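Local coordinates for mandelate racemase/muconate lactonizing enzyme family protein (Sorangium cellulosum, PDB 3S5S), which is of unknown function but belongs to the enolase superfamily, pairing an N-terminal capping domain with a C-terminal barrel domain, at residues 25-38 against 49-63. Residues are numbered along the deposited sequence; the frame is centred on the assembly and turned at random.
Sequences IAGGAQERAANLLV and FGEAAPLPAFNGETQ
Leu36 and Val38 pair with Ala52 and Gly50 through four antiparallel backbone hydrogen bonds, Leu36 N to Ala52 O at 2.9 Å being one of them, and so zip up the hairpin of strands 28-42 and 47-52. Side chains add bonds next to the last backbone pair, Leu36 with Ala52. The carboxamide of Asn35 gives ND2 to Glu51 OE2 at 2.7 Å, on that oxygen's anti lone pair, and bends the bond to 143°; the same ND2 also donates to Val300 O. Glu51 reaches it fully stretched, CG anti to the backbone N (chi1 166°), and its OE1 accepts from Ser302 OG and Ala305 N, so the polar pair ties this N-terminal-domain hairpin to the enolase C-terminal region. From the start of helix 63-72, Gln63 lies extended against Ala34 and sends NE2 almost straight (174°) into Asn35 O, 2.9 Å away. The same NE2 also donates to Asp16 OD1, the oxygen that forms a salt bridge with Arg32 NH1. Farther along, Ala57 CB packs on Gly28 CA at 3.6 Å. Helix 101-117 lies against Val38 and Ala52; on the other face Leu37 and Glu51 touch Leu304 of helix 303-316, and strand 7-25 flanks strand 28-42 on its other edge.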
# COMPACT_ATOMS: atom_id res chain seq x y z
N ILE A 25 19.12 -24.89 -5.94
CA ILE A 25 18.76 -24.42 -4.58
C ILE A 25 18.75 -25.62 -3.63
O ILE A 25 19.05 -26.75 -4.05
CB ILE A 25 17.42 -23.58 -4.52
CG1 ILE A 25 16.17 -24.44 -4.81
CG2 ILE A 25 17.48 -22.36 -5.42
CD1 ILE A 25 14.82 -23.72 -4.51
N ALA A 26 18.42 -25.39 -2.35
CA ALA A 26 18.28 -26.49 -1.37
C ALA A 26 17.22 -27.50 -1.84
O ALA A 26 16.02 -27.20 -1.83
CB ALA A 26 17.93 -25.93 -0.01
N GLY A 27 17.68 -28.67 -2.26
CA GLY A 27 16.81 -29.66 -2.91
C GLY A 27 15.93 -29.06 -4.02
O GLY A 27 14.70 -28.96 -3.88
N GLY A 28 16.56 -28.64 -5.11
CA GLY A 28 15.85 -28.22 -6.30
C GLY A 28 16.72 -27.60 -7.37
O GLY A 28 17.41 -26.60 -7.12
N ALA A 29 16.69 -28.21 -8.56
CA ALA A 29 17.33 -27.65 -9.76
C ALA A 29 16.33 -27.41 -10.89
O ALA A 29 15.56 -28.30 -11.28
CB ALA A 29 18.51 -28.54 -10.25
N GLN A 30 16.34 -26.17 -11.38
CA GLN A 30 15.58 -25.73 -12.54
C GLN A 30 16.59 -25.69 -13.75
O GLN A 30 17.55 -24.93 -13.67
CB GLN A 30 15.01 -24.34 -12.15
CG GLN A 30 14.04 -23.63 -13.09
CD GLN A 30 12.55 -23.94 -12.87
OE1 GLN A 30 11.70 -23.12 -13.20
NE2 GLN A 30 12.22 -25.14 -12.36
N GLU A 31 16.41 -26.49 -14.81
CA GLU A 31 17.36 -26.54 -15.99
C GLU A 31 16.88 -25.74 -17.23
O GLU A 31 17.55 -25.70 -18.28
CB GLU A 31 17.66 -28.00 -16.41
CG GLU A 31 19.07 -28.25 -16.99
CD GLU A 31 19.12 -28.65 -18.50
OE1 GLU A 31 19.37 -29.84 -18.79
OE2 GLU A 31 18.95 -27.76 -19.39
N ARG A 32 15.71 -25.14 -17.08
CA ARG A 32 15.01 -24.40 -18.09
C ARG A 32 14.23 -23.51 -17.16
O ARG A 32 13.82 -23.96 -16.10
CB ARG A 32 14.00 -25.31 -18.77
CG ARG A 32 13.73 -25.12 -20.26
CD ARG A 32 12.28 -25.51 -20.61
NE ARG A 32 11.81 -26.68 -19.87
CZ ARG A 32 10.53 -27.00 -19.65
NH1 ARG A 32 9.53 -26.23 -20.10
NH2 ARG A 32 10.24 -28.08 -18.94
N ALA A 33 14.05 -22.25 -17.51
CA ALA A 33 13.03 -21.50 -16.86
C ALA A 33 11.71 -21.83 -17.57
O ALA A 33 11.48 -21.39 -18.73
CB ALA A 33 13.36 -20.03 -16.92
N ALA A 34 10.88 -22.65 -16.92
CA ALA A 34 9.58 -23.05 -17.45
C ALA A 34 8.48 -22.04 -16.98
O ALA A 34 7.70 -22.29 -16.05
CB ALA A 34 9.24 -24.54 -17.06
N ASN A 35 8.45 -20.90 -17.65
CA ASN A 35 7.59 -19.81 -17.28
C ASN A 35 6.39 -19.68 -18.25
O ASN A 35 6.17 -20.55 -19.11
CB ASN A 35 8.42 -18.52 -17.19
CG ASN A 35 9.46 -18.59 -16.06
OD1 ASN A 35 9.66 -19.63 -15.42
ND2 ASN A 35 10.13 -17.45 -15.81
N LEU A 36 5.58 -18.63 -18.06
CA LEU A 36 4.49 -18.36 -18.96
C LEU A 36 4.52 -16.89 -19.28
O LEU A 36 4.95 -16.06 -18.44
CB LEU A 36 3.13 -18.66 -18.34
CG LEU A 36 2.88 -20.08 -17.90
CD1 LEU A 36 1.58 -20.14 -17.07
CD2 LEU A 36 2.83 -21.01 -19.10
N LEU A 37 4.05 -16.58 -20.48
CA LEU A 37 3.84 -15.20 -20.87
C LEU A 37 2.33 -14.99 -20.99
O LEU A 37 1.62 -15.75 -21.73
CB LEU A 37 4.55 -14.89 -22.20
CG LEU A 37 4.23 -13.51 -22.80
CD1 LEU A 37 4.88 -12.41 -22.00
CD2 LEU A 37 4.63 -13.46 -24.26
N VAL A 38 1.86 -14.00 -20.24
CA VAL A 38 0.46 -13.57 -20.22
C VAL A 38 0.40 -12.21 -20.88
O VAL A 38 1.15 -11.30 -20.54
CB VAL A 38 -0.08 -13.46 -18.78
CG1 VAL A 38 -1.44 -12.87 -18.78
CG2 VAL A 38 -0.14 -14.84 -18.16
N PHE A 49 1.82 -6.92 -20.65
CA PHE A 49 2.58 -8.16 -20.58
C PHE A 49 2.94 -8.55 -19.17
O PHE A 49 3.37 -7.73 -18.40
CB PHE A 49 3.84 -8.00 -21.42
CG PHE A 49 3.56 -7.74 -22.85
CD1 PHE A 49 3.11 -8.78 -23.69
CD2 PHE A 49 3.75 -6.47 -23.38
CE1 PHE A 49 2.82 -8.55 -25.05
CE2 PHE A 49 3.46 -6.22 -24.73
CZ PHE A 49 2.99 -7.26 -25.57
N GLY A 50 2.74 -9.82 -18.83
CA GLY A 50 3.18 -10.31 -17.56
C GLY A 50 3.83 -11.67 -17.68
O GLY A 50 3.69 -12.34 -18.70
N GLU A 51 4.52 -12.08 -16.61
CA GLU A 51 5.31 -13.30 -16.56
C GLU A 51 4.95 -14.13 -15.31
O GLU A 51 4.97 -13.63 -14.19
CB GLU A 51 6.81 -12.94 -16.55
CG GLU A 51 7.72 -14.11 -16.17
CD GLU A 51 9.19 -13.85 -16.40
OE1 GLU A 51 9.55 -12.68 -16.69
OE2 GLU A 51 9.98 -14.82 -16.29
N ALA A 52 4.59 -15.38 -15.51
CA ALA A 52 4.49 -16.34 -14.42
C ALA A 52 5.78 -17.15 -14.37
O ALA A 52 6.21 -17.74 -15.37
CB ALA A 52 3.27 -17.25 -14.59
N ALA A 53 6.42 -17.16 -13.22
CA ALA A 53 7.68 -17.88 -13.05
C ALA A 53 7.53 -18.79 -11.83
O ALA A 53 8.22 -18.60 -10.82
CB ALA A 53 8.82 -16.90 -12.85
N PRO A 54 6.62 -19.76 -11.90
CA PRO A 54 6.47 -20.61 -10.74
C PRO A 54 7.72 -21.43 -10.55
O PRO A 54 8.41 -21.77 -11.52
CB PRO A 54 5.31 -21.53 -11.13
CG PRO A 54 5.37 -21.62 -12.67
CD PRO A 54 5.77 -20.18 -13.03
N LEU A 55 8.04 -21.74 -9.30
CA LEU A 55 9.26 -22.44 -9.00
C LEU A 55 8.86 -23.56 -8.07
O LEU A 55 8.61 -23.33 -6.88
CB LEU A 55 10.30 -21.50 -8.40
CG LEU A 55 11.71 -22.10 -8.14
CD1 LEU A 55 12.40 -22.57 -9.41
CD2 LEU A 55 12.59 -21.11 -7.43
N PRO A 56 8.73 -24.77 -8.63
CA PRO A 56 8.22 -25.91 -7.90
C PRO A 56 9.07 -26.11 -6.65
O PRO A 56 8.55 -26.35 -5.56
CB PRO A 56 8.40 -27.07 -8.89
CG PRO A 56 8.43 -26.46 -10.21
CD PRO A 56 8.96 -25.07 -10.05
N ALA A 57 10.38 -25.99 -6.82
CA ALA A 57 11.30 -26.29 -5.74
C ALA A 57 11.18 -25.26 -4.62
O ALA A 57 11.56 -25.56 -3.50
CB ALA A 57 12.73 -26.37 -6.26
N PHE A 58 10.63 -24.07 -4.92
CA PHE A 58 10.41 -23.05 -3.89
C PHE A 58 9.12 -23.19 -3.08
O PHE A 58 9.17 -23.08 -1.86
CB PHE A 58 10.49 -21.64 -4.49
CG PHE A 58 10.38 -20.54 -3.46
CD1 PHE A 58 11.53 -20.00 -2.87
CD2 PHE A 58 9.14 -20.03 -3.09
CE1 PHE A 58 11.42 -18.98 -1.92
CE2 PHE A 58 9.02 -19.02 -2.15
CZ PHE A 58 10.16 -18.50 -1.56
N ASN A 59 7.97 -23.40 -3.73
CA ASN A 59 6.65 -23.46 -3.05
C ASN A 59 5.62 -24.36 -3.75
O ASN A 59 4.41 -24.36 -3.42
CB ASN A 59 6.05 -22.06 -2.82
CG ASN A 59 5.84 -21.23 -4.13
OD1 ASN A 59 5.32 -20.10 -4.08
ND2 ASN A 59 6.26 -21.77 -5.29
N GLY A 60 6.11 -25.14 -4.71
CA GLY A 60 5.27 -26.17 -5.34
C GLY A 60 4.46 -25.81 -6.58
O GLY A 60 3.89 -26.71 -7.18
N GLU A 61 4.37 -24.54 -6.97
CA GLU A 61 3.69 -24.13 -8.20
C GLU A 61 4.43 -24.60 -9.46
O GLU A 61 5.64 -24.61 -9.51
CB GLU A 61 3.52 -22.62 -8.25
CG GLU A 61 2.62 -22.04 -7.14
CD GLU A 61 2.44 -20.48 -7.23
OE1 GLU A 61 2.69 -19.81 -6.20
OE2 GLU A 61 2.01 -19.96 -8.30
N THR A 62 3.70 -25.01 -10.49
CA THR A 62 4.34 -25.51 -11.71
C THR A 62 3.93 -24.69 -12.92
O THR A 62 3.04 -23.85 -12.81
CB THR A 62 3.96 -26.94 -11.95
OG1 THR A 62 2.58 -26.96 -12.35
CG2 THR A 62 4.17 -27.79 -10.63
N GLN A 63 4.62 -24.88 -14.05
CA GLN A 63 4.24 -24.22 -15.31
C GLN A 63 2.76 -24.47 -15.69
O GLN A 63 1.99 -23.53 -15.90
CB GLN A 63 5.17 -24.65 -16.44
CG GLN A 63 5.06 -23.84 -17.75
CD GLN A 63 6.04 -24.28 -18.84
OE1 GLN A 63 6.23 -25.46 -19.06
NE2 GLN A 63 6.64 -23.33 -19.53